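Long-range contacts in putative poly(3-hydroxybutyrate) depolymerase LpqC (Bordetella parapertussis 12822, PDB 3D0K), which is probably an alpha/beta-fold hydrolase that cleaves ester bonds, perhaps those of poly(3-hydroxybutyrate) or a related polyester: residues A[55-60]-A[81-86]; A[142-147]-A[167-172]; A[174-179]-A[228-233]; A[240-245]-A[261-266]. All blocks are in the same frame, centred on the assembly; numbering follows the deposited sequence.

Interaction 1. Residues A[55-60]-A[81-86]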
# COMPACT_ATOMS: atom_id res chain seq x y z
N PRO A 55 -9.57 -13.62 -5.15
CA PRO A 55 -8.97 -12.30 -4.91
C PRO A 55 -7.50 -12.08 -5.43
O PRO A 55 -6.70 -13.03 -5.56
CB PRO A 55 -8.96 -12.22 -3.37
CG PRO A 55 -10.12 -13.10 -2.95
CD PRO A 55 -10.00 -14.28 -3.91
N VAL A 56 -7.17 -10.82 -5.68
CA VAL A 56 -5.80 -10.41 -6.02
C VAL A 56 -5.36 -9.54 -4.89
O VAL A 56 -6.10 -8.68 -4.49
CB VAL A 56 -5.79 -9.57 -7.28
CG1 VAL A 56 -4.36 -9.01 -7.55
CG2 VAL A 56 -6.36 -10.45 -8.44
N VAL A 57 -4.20 -9.84 -4.32
CA VAL A 57 -3.65 -8.98 -3.27
C VAL A 57 -2.42 -8.23 -3.81
O VAL A 57 -1.47 -8.83 -4.27
CB VAL A 57 -3.29 -9.81 -2.02
CG1 VAL A 57 -2.78 -8.83 -0.93
CG2 VAL A 57 -4.54 -10.66 -1.57
N VAL A 58 -2.47 -6.90 -3.79
CA VAL A 58 -1.32 -6.09 -4.23
C VAL A 58 -0.54 -5.83 -2.91
O VAL A 58 -1.12 -5.38 -1.94
CB VAL A 58 -1.76 -4.80 -4.88
CG1 VAL A 58 -0.57 -3.91 -5.27
CG2 VAL A 58 -2.63 -5.09 -6.18
N VAL A 59 0.75 -6.15 -2.89
CA VAL A 59 1.55 -6.00 -1.65
C VAL A 59 2.65 -4.99 -1.90
O VAL A 59 3.47 -5.20 -2.82
CB VAL A 59 2.14 -7.38 -1.26
CG1 VAL A 59 3.10 -7.25 -0.13
CG2 VAL A 59 1.02 -8.37 -0.93
N GLN A 60 2.73 -3.93 -1.09
CA GLN A 60 3.82 -2.95 -1.27
C GLN A 60 4.91 -3.04 -0.20
O GLN A 60 4.60 -2.93 0.97
CB GLN A 60 3.29 -1.54 -1.33
CG GLN A 60 2.38 -1.28 -2.55
CD GLN A 60 3.17 -1.39 -3.86
OE1 GLN A 60 4.42 -1.19 -3.89
NE2 GLN A 60 2.46 -1.68 -4.94
N HIS A 81 -5.96 -19.60 0.80
CA HIS A 81 -7.11 -18.89 0.30
C HIS A 81 -7.21 -18.75 -1.20
O HIS A 81 -8.21 -18.21 -1.68
CB HIS A 81 -7.21 -17.51 0.98
CG HIS A 81 -7.26 -17.58 2.46
ND1 HIS A 81 -8.37 -18.06 3.13
CD2 HIS A 81 -6.35 -17.27 3.41
CE1 HIS A 81 -8.13 -18.04 4.42
NE2 HIS A 81 -6.93 -17.55 4.62
N LYS A 82 -6.19 -19.25 -1.93
CA LYS A 82 -6.15 -19.14 -3.42
C LYS A 82 -6.16 -17.66 -3.85
O LYS A 82 -7.05 -17.21 -4.54
CB LYS A 82 -7.27 -19.94 -4.07
CG LYS A 82 -7.33 -21.43 -3.62
CD LYS A 82 -5.97 -22.06 -3.73
CE LYS A 82 -6.02 -23.54 -3.30
NZ LYS A 82 -4.65 -23.92 -2.83
N LEU A 83 -5.14 -16.93 -3.42
CA LEU A 83 -5.02 -15.53 -3.75
C LEU A 83 -3.92 -15.38 -4.78
O LEU A 83 -2.88 -16.02 -4.63
CB LEU A 83 -4.54 -14.76 -2.51
CG LEU A 83 -5.31 -15.10 -1.21
CD1 LEU A 83 -4.62 -14.48 -0.01
CD2 LEU A 83 -6.76 -14.63 -1.36
N LEU A 84 -4.08 -14.44 -5.72
CA LEU A 84 -2.98 -14.08 -6.60
C LEU A 84 -2.18 -12.93 -5.95
O LEU A 84 -2.73 -11.88 -5.64
CB LEU A 84 -3.54 -13.63 -7.94
CG LEU A 84 -2.47 -13.18 -8.97
CD1 LEU A 84 -1.60 -14.39 -9.39
CD2 LEU A 84 -3.20 -12.52 -10.18
N ILE A 85 -0.90 -13.14 -5.69
CA ILE A 85 -0.09 -12.10 -5.03
C ILE A 85 0.72 -11.31 -6.03
O ILE A 85 1.43 -11.91 -6.85
CB ILE A 85 0.90 -12.75 -3.99
CG1 ILE A 85 0.12 -13.63 -2.99
CG2 ILE A 85 1.72 -11.62 -3.25
CD1 ILE A 85 -1.08 -12.97 -2.25
N VAL A 86 0.60 -9.98 -6.01
CA VAL A 86 1.37 -9.13 -6.92
C VAL A 86 2.06 -8.07 -6.08
O VAL A 86 1.37 -7.24 -5.43
CB VAL A 86 0.43 -8.40 -7.92
CG1 VAL A 86 1.20 -7.43 -8.79
CG2 VAL A 86 -0.33 -9.43 -8.82

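Interaction 2. Residues A[142-147]-A[167-172]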
# COMPACT_ATOMS: atom_id res chain seq x y z
N VAL A 142 -10.00 -6.73 -5.17
CA VAL A 142 -8.59 -6.50 -5.09
C VAL A 142 -8.32 -5.93 -3.71
O VAL A 142 -8.98 -5.01 -3.27
CB VAL A 142 -8.13 -5.49 -6.17
CG1 VAL A 142 -6.67 -5.16 -5.98
CG2 VAL A 142 -8.41 -6.00 -7.59
N TYR A 143 -7.31 -6.47 -3.05
CA TYR A 143 -6.90 -6.04 -1.73
C TYR A 143 -5.52 -5.36 -1.82
O TYR A 143 -4.64 -5.85 -2.53
CB TYR A 143 -6.82 -7.28 -0.85
CG TYR A 143 -8.14 -7.94 -0.57
CD1 TYR A 143 -8.77 -8.76 -1.55
CD2 TYR A 143 -8.77 -7.77 0.69
CE1 TYR A 143 -9.98 -9.39 -1.25
CE2 TYR A 143 -9.97 -8.41 1.01
CZ TYR A 143 -10.57 -9.21 0.03
OH TYR A 143 -11.75 -9.83 0.28
N LEU A 144 -5.34 -4.18 -1.20
CA LEU A 144 -4.09 -3.47 -1.33
C LEU A 144 -3.49 -3.37 0.10
O LEU A 144 -4.16 -2.87 1.03
CB LEU A 144 -4.36 -2.07 -1.87
CG LEU A 144 -3.16 -1.12 -1.85
CD1 LEU A 144 -2.00 -1.71 -2.72
CD2 LEU A 144 -3.57 0.28 -2.39
N PHE A 145 -2.28 -3.88 0.26
CA PHE A 145 -1.56 -3.88 1.56
C PHE A 145 -0.20 -3.23 1.38
O PHE A 145 0.46 -3.43 0.36
CB PHE A 145 -1.37 -5.31 2.02
CG PHE A 145 -0.41 -5.44 3.20
CD1 PHE A 145 -0.85 -5.24 4.51
CD2 PHE A 145 0.91 -5.75 2.98
CE1 PHE A 145 0.00 -5.39 5.57
CE2 PHE A 145 1.80 -5.89 4.03
CZ PHE A 145 1.34 -5.72 5.35
N GLY A 146 0.26 -2.45 2.38
CA GLY A 146 1.59 -1.90 2.29
C GLY A 146 2.13 -1.86 3.72
O GLY A 146 1.35 -1.61 4.64
N HIS A 147 3.41 -2.15 3.89
CA HIS A 147 4.03 -2.03 5.21
C HIS A 147 5.14 -0.98 5.19
O HIS A 147 5.96 -0.94 4.24
CB HIS A 147 4.58 -3.40 5.65
CG HIS A 147 5.28 -3.37 7.00
ND1 HIS A 147 4.61 -3.34 8.22
CD2 HIS A 147 6.59 -3.42 7.31
CE1 HIS A 147 5.49 -3.36 9.22
NE2 HIS A 147 6.69 -3.34 8.69
N HIS A 167 -11.14 -3.10 -3.38
CA HIS A 167 -12.16 -3.61 -2.44
C HIS A 167 -11.83 -3.40 -0.93
O HIS A 167 -12.72 -3.16 -0.09
CB HIS A 167 -12.34 -5.10 -2.70
CG HIS A 167 -13.24 -5.78 -1.73
ND1 HIS A 167 -14.62 -5.62 -1.76
CD2 HIS A 167 -12.97 -6.62 -0.70
CE1 HIS A 167 -15.15 -6.34 -0.78
NE2 HIS A 167 -14.17 -6.95 -0.13
N ALA A 168 -10.54 -3.50 -0.60
CA ALA A 168 -10.07 -3.31 0.78
C ALA A 168 -8.66 -2.80 0.71
O ALA A 168 -7.91 -3.17 -0.21
CB ALA A 168 -10.10 -4.65 1.56
N VAL A 169 -8.28 -1.98 1.70
CA VAL A 169 -6.98 -1.32 1.72
C VAL A 169 -6.53 -1.22 3.19
O VAL A 169 -7.29 -0.80 4.08
CB VAL A 169 -7.02 0.12 1.13
CG1 VAL A 169 -5.60 0.79 1.23
CG2 VAL A 169 -7.52 0.08 -0.37
N THR A 170 -5.31 -1.66 3.42
CA THR A 170 -4.66 -1.61 4.73
C THR A 170 -3.26 -1.00 4.63
O THR A 170 -2.41 -1.47 3.85
CB THR A 170 -4.56 -2.99 5.31
OG1 THR A 170 -5.88 -3.48 5.55
CG2 THR A 170 -3.75 -2.97 6.64
N ALA A 171 -2.99 0.01 5.47
CA ALA A 171 -1.66 0.56 5.54
C ALA A 171 -1.10 0.17 6.90
O ALA A 171 -1.70 0.46 7.93
CB ALA A 171 -1.69 2.10 5.39
N ALA A 172 0.01 -0.54 6.90
CA ALA A 172 0.49 -1.14 8.12
C ALA A 172 1.79 -0.45 8.58
O ALA A 172 2.75 -0.35 7.81
CB ALA A 172 0.71 -2.65 7.89

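Interaction 3. Residues A[174-179]-A[228-233]. With SO4 (sulfate ion), chain E.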
# COMPACT_ATOMS: atom_id res chain seq x y z
N PRO A 174 2.99 2.59 8.75
CA PRO A 174 3.72 3.64 8.02
C PRO A 174 4.66 4.42 8.95
O PRO A 174 4.28 4.69 10.10
CB PRO A 174 2.59 4.60 7.55
CG PRO A 174 1.35 3.70 7.48
CD PRO A 174 1.52 2.76 8.67
N GLY A 175 5.84 4.83 8.43
CA GLY A 175 6.80 5.61 9.24
C GLY A 175 6.25 7.01 9.58
O GLY A 175 6.54 7.53 10.65
N TRP A 176 5.47 7.62 8.68
CA TRP A 176 4.82 8.90 8.96
C TRP A 176 3.74 9.11 7.88
O TRP A 176 3.64 8.32 6.95
CB TRP A 176 5.84 10.08 8.98
CG TRP A 176 6.26 10.55 7.65
CD1 TRP A 176 6.98 9.84 6.71
CD2 TRP A 176 6.03 11.85 7.08
NE1 TRP A 176 7.17 10.62 5.59
CE2 TRP A 176 6.64 11.86 5.80
CE3 TRP A 176 5.41 13.02 7.54
CZ2 TRP A 176 6.60 12.99 4.95
CZ3 TRP A 176 5.39 14.17 6.68
CH2 TRP A 176 5.98 14.13 5.42
N TYR A 177 2.96 10.18 8.00
CA TYR A 177 1.73 10.26 7.23
C TYR A 177 1.59 11.62 6.57
O TYR A 177 1.95 12.68 7.13
CB TYR A 177 0.51 10.07 8.15
CG TYR A 177 0.40 8.71 8.80
CD1 TYR A 177 -0.44 7.72 8.24
CD2 TYR A 177 1.17 8.39 9.94
CE1 TYR A 177 -0.54 6.47 8.81
CE2 TYR A 177 1.07 7.12 10.52
CZ TYR A 177 0.21 6.18 9.94
OH TYR A 177 0.12 4.95 10.50
N THR A 178 0.95 11.60 5.42
CA THR A 178 0.40 12.83 4.81
C THR A 178 -0.91 13.10 5.56
O THR A 178 -1.86 12.29 5.50
CB THR A 178 0.04 12.54 3.34
OG1 THR A 178 1.25 12.36 2.57
CG2 THR A 178 -0.70 13.76 2.74
N LEU A 179 -0.99 14.24 6.22
CA LEU A 179 -2.19 14.53 7.02
C LEU A 179 -3.32 15.01 6.12
O LEU A 179 -3.06 15.63 5.12
CB LEU A 179 -1.85 15.63 8.03
CG LEU A 179 -0.70 15.25 8.94
CD1 LEU A 179 -0.30 16.47 9.81
CD2 LEU A 179 -1.13 14.06 9.79
N PRO A 228 11.22 17.21 10.68
CA PRO A 228 10.32 17.84 11.66
C PRO A 228 8.84 17.47 11.47
O PRO A 228 8.12 17.31 12.47
CB PRO A 228 10.56 19.34 11.43
CG PRO A 228 11.96 19.40 10.90
CD PRO A 228 12.06 18.22 9.98
N ALA A 229 8.39 17.34 10.22
CA ALA A 229 7.00 17.00 9.97
C ALA A 229 6.68 15.60 10.47
O ALA A 229 5.56 15.35 10.91
CB ALA A 229 6.67 17.13 8.45
N ALA A 230 7.64 14.68 10.39
CA ALA A 230 7.42 13.33 10.96
C ALA A 230 7.43 13.38 12.50
O ALA A 230 6.54 12.83 13.17
CB ALA A 230 8.44 12.35 10.44
N LEU A 231 8.40 14.09 13.06
CA LEU A 231 8.51 14.19 14.55
C LEU A 231 7.26 14.74 15.23
O LEU A 231 6.84 14.21 16.26
CB LEU A 231 9.74 15.02 14.92
CG LEU A 231 11.08 14.38 14.53
CD1 LEU A 231 12.21 15.42 14.78
CD2 LEU A 231 11.28 13.08 15.33
N ARG A 232 6.64 15.77 14.62
CA ARG A 232 5.39 16.37 15.09
C ARG A 232 4.24 15.37 15.24
O ARG A 232 3.34 15.57 16.05
CB ARG A 232 4.94 17.52 14.13
CG ARG A 232 5.74 18.79 14.32
CD ARG A 232 5.17 20.01 13.60
NE ARG A 232 5.29 19.94 12.16
CZ ARG A 232 6.36 20.33 11.45
NH1 ARG A 232 7.45 20.80 12.03
NH2 ARG A 232 6.34 20.23 10.14
N GLN A 233 4.26 14.29 14.45
CA GLN A 233 3.24 13.25 14.54
C GLN A 233 3.45 12.29 15.71
O GLN A 233 2.54 11.56 16.07
CB GLN A 233 3.19 12.47 13.22
CG GLN A 233 2.93 13.45 12.09
CD GLN A 233 2.77 12.81 10.73
OE1 GLN A 233 2.84 11.58 10.59
NE2 GLN A 233 2.52 13.65 9.69
S SO4 E . 9.30 3.84 7.19
O1 SO4 E . 7.92 3.89 6.71
O2 SO4 E . 9.92 5.12 6.82
O3 SO4 E . 9.46 3.67 8.60
O4 SO4 E . 10.11 2.89 6.45

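Interaction 4. Residues A[240-245]-A[261-266]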
# COMPACT_ATOMS: atom_id res chain seq x y z
N ARG A 240 2.33 7.67 15.79
CA ARG A 240 1.96 8.37 14.58
C ARG A 240 0.69 7.82 13.97
O ARG A 240 -0.10 8.59 13.37
CB ARG A 240 3.10 8.33 13.56
CG ARG A 240 4.31 9.01 14.10
CD ARG A 240 5.49 9.08 13.13
NE ARG A 240 6.62 9.68 13.84
CZ ARG A 240 7.89 9.68 13.41
NH1 ARG A 240 8.21 9.11 12.26
NH2 ARG A 240 8.84 10.24 14.14
N ALA A 241 0.51 6.50 14.07
CA ALA A 241 -0.71 5.84 13.58
C ALA A 241 -1.95 6.41 14.28
O ALA A 241 -2.94 6.78 13.65
CB ALA A 241 -0.61 4.29 13.80
N ARG A 242 -1.87 6.58 15.60
CA ARG A 242 -2.99 7.14 16.37
C ARG A 242 -3.24 8.61 16.02
O ARG A 242 -4.38 9.06 15.95
CB ARG A 242 -2.71 7.07 17.89
CG ARG A 242 -2.37 5.68 18.43
CD ARG A 242 -2.84 5.58 19.94
NE ARG A 242 -4.24 5.15 19.90
CZ ARG A 242 -4.68 3.91 20.14
NH1 ARG A 242 -5.98 3.65 20.02
NH2 ARG A 242 -3.85 2.94 20.53
N HIS A 243 -2.16 9.33 15.78
CA HIS A 243 -2.20 10.74 15.40
C HIS A 243 -2.95 10.85 14.06
O HIS A 243 -3.82 11.71 13.93
CB HIS A 243 -0.78 11.28 15.32
CG HIS A 243 -0.68 12.75 15.05
ND1 HIS A 243 -0.70 13.27 13.78
CD2 HIS A 243 -0.52 13.80 15.89
CE1 HIS A 243 -0.57 14.59 13.84
NE2 HIS A 243 -0.46 14.94 15.10
N TYR A 244 -2.59 10.01 13.08
CA TYR A 244 -3.23 10.05 11.75
C TYR A 244 -4.73 9.78 11.82
O TYR A 244 -5.55 10.52 11.24
CB TYR A 244 -2.54 9.03 10.82
CG TYR A 244 -3.06 8.99 9.41
CD1 TYR A 244 -2.98 10.12 8.55
CD2 TYR A 244 -3.56 7.78 8.88
CE1 TYR A 244 -3.45 10.03 7.20
CE2 TYR A 244 -3.97 7.70 7.57
CZ TYR A 244 -3.91 8.82 6.75
OH TYR A 244 -4.32 8.69 5.43
N TYR A 245 -5.05 8.71 12.53
CA TYR A 245 -6.44 8.35 12.78
C TYR A 245 -7.26 9.50 13.37
O TYR A 245 -8.33 9.83 12.86
CB TYR A 245 -6.52 7.10 13.64
CG TYR A 245 -7.96 6.67 13.89
CD1 TYR A 245 -8.71 6.05 12.88
CD2 TYR A 245 -8.56 6.90 15.13
CE1 TYR A 245 -10.02 5.64 13.14
CE2 TYR A 245 -9.90 6.51 15.36
CZ TYR A 245 -10.59 5.88 14.38
OH TYR A 245 -11.89 5.50 14.62
N TRP A 261 -12.48 5.27 8.20
CA TRP A 261 -11.21 4.62 8.62
C TRP A 261 -11.40 3.79 9.87
O TRP A 261 -12.26 4.08 10.68
CB TRP A 261 -10.09 5.62 8.86
CG TRP A 261 -9.75 6.53 7.74
CD1 TRP A 261 -10.24 6.53 6.41
CD2 TRP A 261 -8.80 7.58 7.80
NE1 TRP A 261 -9.63 7.54 5.70
CE2 TRP A 261 -8.73 8.19 6.52
CE3 TRP A 261 -7.96 8.07 8.84
CZ2 TRP A 261 -7.91 9.29 6.25
CZ3 TRP A 261 -7.10 9.15 8.56
CH2 TRP A 261 -7.10 9.76 7.28
N GLN A 262 -10.59 2.74 10.01
CA GLN A 262 -10.55 1.96 11.22
C GLN A 262 -9.09 1.85 11.62
O GLN A 262 -8.23 1.55 10.79
CB GLN A 262 -11.10 0.55 10.96
CG GLN A 262 -12.41 0.55 10.14
CD GLN A 262 -13.69 0.44 10.98
OE1 GLN A 262 -14.54 -0.43 10.71
NE2 GLN A 262 -13.82 1.28 12.01
N LEU A 263 -8.84 2.10 12.90
CA LEU A 263 -7.55 1.88 13.52
C LEU A 263 -7.51 0.49 14.17
O LEU A 263 -8.26 0.21 15.12
CB LEU A 263 -7.24 2.98 14.54
CG LEU A 263 -5.90 2.80 15.29
CD1 LEU A 263 -4.69 2.94 14.33
CD2 LEU A 263 -5.70 3.75 16.49
N GLN A 264 -6.65 -0.39 13.69
CA GLN A 264 -6.61 -1.74 14.25
C GLN A 264 -5.25 -1.95 14.90
O GLN A 264 -4.25 -2.04 14.22
CB GLN A 264 -6.87 -2.78 13.13
CG GLN A 264 -6.66 -4.21 13.62
CD GLN A 264 -7.69 -4.63 14.64
OE1 GLN A 264 -7.40 -4.82 15.84
NE2 GLN A 264 -8.92 -4.79 14.17
N VAL A 265 -5.19 -1.97 16.24
CA VAL A 265 -3.94 -2.19 16.91
C VAL A 265 -3.64 -3.67 16.93
O VAL A 265 -4.52 -4.47 17.24
CB VAL A 265 -4.01 -1.66 18.35
CG1 VAL A 265 -2.68 -1.89 19.08
CG2 VAL A 265 -4.38 -0.15 18.29
N VAL A 266 -2.42 -4.05 16.61
CA VAL A 266 -1.97 -5.44 16.74
C VAL A 266 -1.15 -5.64 18.05
O VAL A 266 -0.02 -5.16 18.16
CB VAL A 266 -1.18 -5.90 15.50
CG1 VAL A 266 -0.91 -7.40 15.55
CG2 VAL A 266 -1.93 -5.58 14.22
O HOH W 1 -11.06 2.51 14.58

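Interaction 1. Residues A[55-60]-A[81-86]
The Pro55 ring rests on the side chain of Leu83: methyl CD2 touches ring atoms CB, CG and CD, with CB the closest at 3.8 Å. The carbonyl of the same proline takes a hydrogen bond from Leu84 N (3.0 Å to Pro55 O). From there the backbones run parallel, and the bonds alternate. Val57 gives its N-H to Leu84 O (2.8 Å) and takes one at its own O from Val86 N (2.9 Å). Val59 N closes the series on Val86 O. These are two central strands of an alpha/beta hydrolase sheet, 56-60 and 84-89, joined by a crossover that carries helices 67-73 and 75-81. One face bears Val56, Val58, Leu84 and Val86. Here Val56 CG2 and Leu84 CD2 run alongside each other, and Val56 CG1 meets Val86 CG2 at 4.2 Å, with helix 122-133 packing on Val58 and Val86. On the other face Ile85 has CG1 beside its backbone N (chi1 -54°), and CD1 beyond it reaches Val57 CB at 3.9 Å. Val57 CG2 also meets Leu83 CD1, while Val59 CG2 rests on Ile85 CG2 at 4.1 Å. Trp284 and Phe285 of helix 273-286 pack against Val57, and Phe285 touches Leu83 as well.

Interaction 2. Residues A[142-147]-A[167-172]
Tyr143 and His167 meet ring to ring in an offset edge-to-face pair, the imidazole edge turned to the phenol face with the planes at 68°. His167 CD2 does the touching, 3.6 Å from Tyr143 CZ. Its CG stands anti to the backbone N (chi1 174°), and the imidazole beyond it runs beside the phenol. Ala168 CB presses on Tyr143 CD2 at 3.5 Å. Further along that face Ala172 CB meets Phe145 CE1 at 3.7 Å and lies in the plane of the His147 ring, at its edge. The other face carries Leu144 and Val169, with Val169 CG2 against Leu144 CB at 4.1 Å.

Parallel backbone pairing sets this register. His167 N binds Val142 O, Leu144 N binds Ala168 O, Thr170 N binds Leu144 O at 2.9 Å, Gly146 N binds Thr170 O, and Ala172 N binds Gly146 O at 2.8 Å. The C-terminal ends of the strands lead to the probable active site: Gly146 opens a GxSxG sequence that fits a nucleophile elbow at Ser148, and the His147 ring meets His271, the probable triad histidine.

Helix 149-160, which links the two strands in a beta-alpha-beta crossover, packs on Leu144 and Val169. Helix 273-286 covers Tyr143, Phe145 and Thr170 on the other face, and strand 56-60 pairs along the far edge of 142-147.

Interaction 3. Residues A[174-179]-A[228-233]
The loop after strand 168-172 passes a sulfate ion, probably from the crystallisation liquor, at Gly175, and further along, at Tyr177, Gln233 grips the loop by pairing its side-chain amide with both backbone groups. NE2 donates to Tyr177 O over 2.8 Å, almost straight at 174°, on a lone pair and in the plane of the amide. OE1 takes Tyr177 N at 2.9 Å, again on a lone pair, though the hydrogen bond is more bent (140°). The two bonds fix the rotation of the amide. An extended chain beyond CG (chi2 -176°) carries the amide out to the loop, where OE1 also lies in the plane of the Tyr177 ring, at its edge.

In alpha/beta hydrolases the segment after this strand often contributes to the wall or cap over the active site, and this loop may do the same. Trp176 lies against short helix 228-231: its CB touches Ala230 CB and its CZ3 touches Ala229 CB, both at 3.7 Å. Leu179 meets the amide tip to tip, with CG and CD2 on NE2. Gly175 N makes a weak hydrogen bond to sulfate O1, and Arg237 and Gln152 bind the same ion.

Interaction 4. Residues A[240-245]-A[261-266]
Tyr244 lays its ring over the six-membered ring of Trp261 in an offset stack, centroids 4.5 Å apart and planes at 24°. The tightest approach is Trp261 CH2 to Tyr244 CZ, 3.4 Å. This is the packing of helix 237-255 on strand 262-266, the outermost strand at one end of the alpha/beta hydrolase sheet. The two run at 162°, so the helix returns nearly antiparallel to the strand that it leads into. Tyr244 CG stands anti to its backbone N (chi1 -178°), and the ring beyond it reaches the indole. Tyr244 is wedged further by Tyr177, whose ring stacks from the other side, and by His155, which meets it edge-to-face. Trp261 turns its rim toward the helix backbone as well, with Tyr244 O in the plane of the indole at its edge, and its NE1 is satisfied by Leu203 O.

At the next helix residue, Leu263 CB sits over the Tyr245 ring in a CH-pi contact, 3.9 Å from the centroid, while Trp261 O lies at that ring's edge, in its plane. Leu263 also meets Arg242, from the preceding turn of the helix. The Arg242 chain, bent at chi3, crosses the leucine at about a right angle, with methyl CD2 over the rim of one guanidinium face, 3.5 Å from NH1. NH2 reaches Val265 CG2 at 3.9 Å. No direct hydrogen bond joins the two segments; instead a water accepts from Leu263 N at 2.8 Å and pairs weakly with Tyr245 OH at 3.1 Å.

Interactions 1 and 2 are the buried core of one sheet: strands 56-60 and 142-147 are neighbours, with probable hydrogen bonds from Val58 N to Tyr143 O and Gln60 N to Phe145 O. Backbone bonds and aliphatic packing dominate there, though interaction 2 adds a Tyr143-His167 ring pair at its start and His147 at its end. Interaction 4 reaches the same sheet at its outermost strand, where no direct hydrogen bond crosses and rings, an arginine and a water do the joining. Interaction 3 lies off the sheet, partly buried, and rests on one side-chain amide against a loop backbone. It touches interaction 4 through Gly175 O to Arg240 NH1, a probable hydrogen bond.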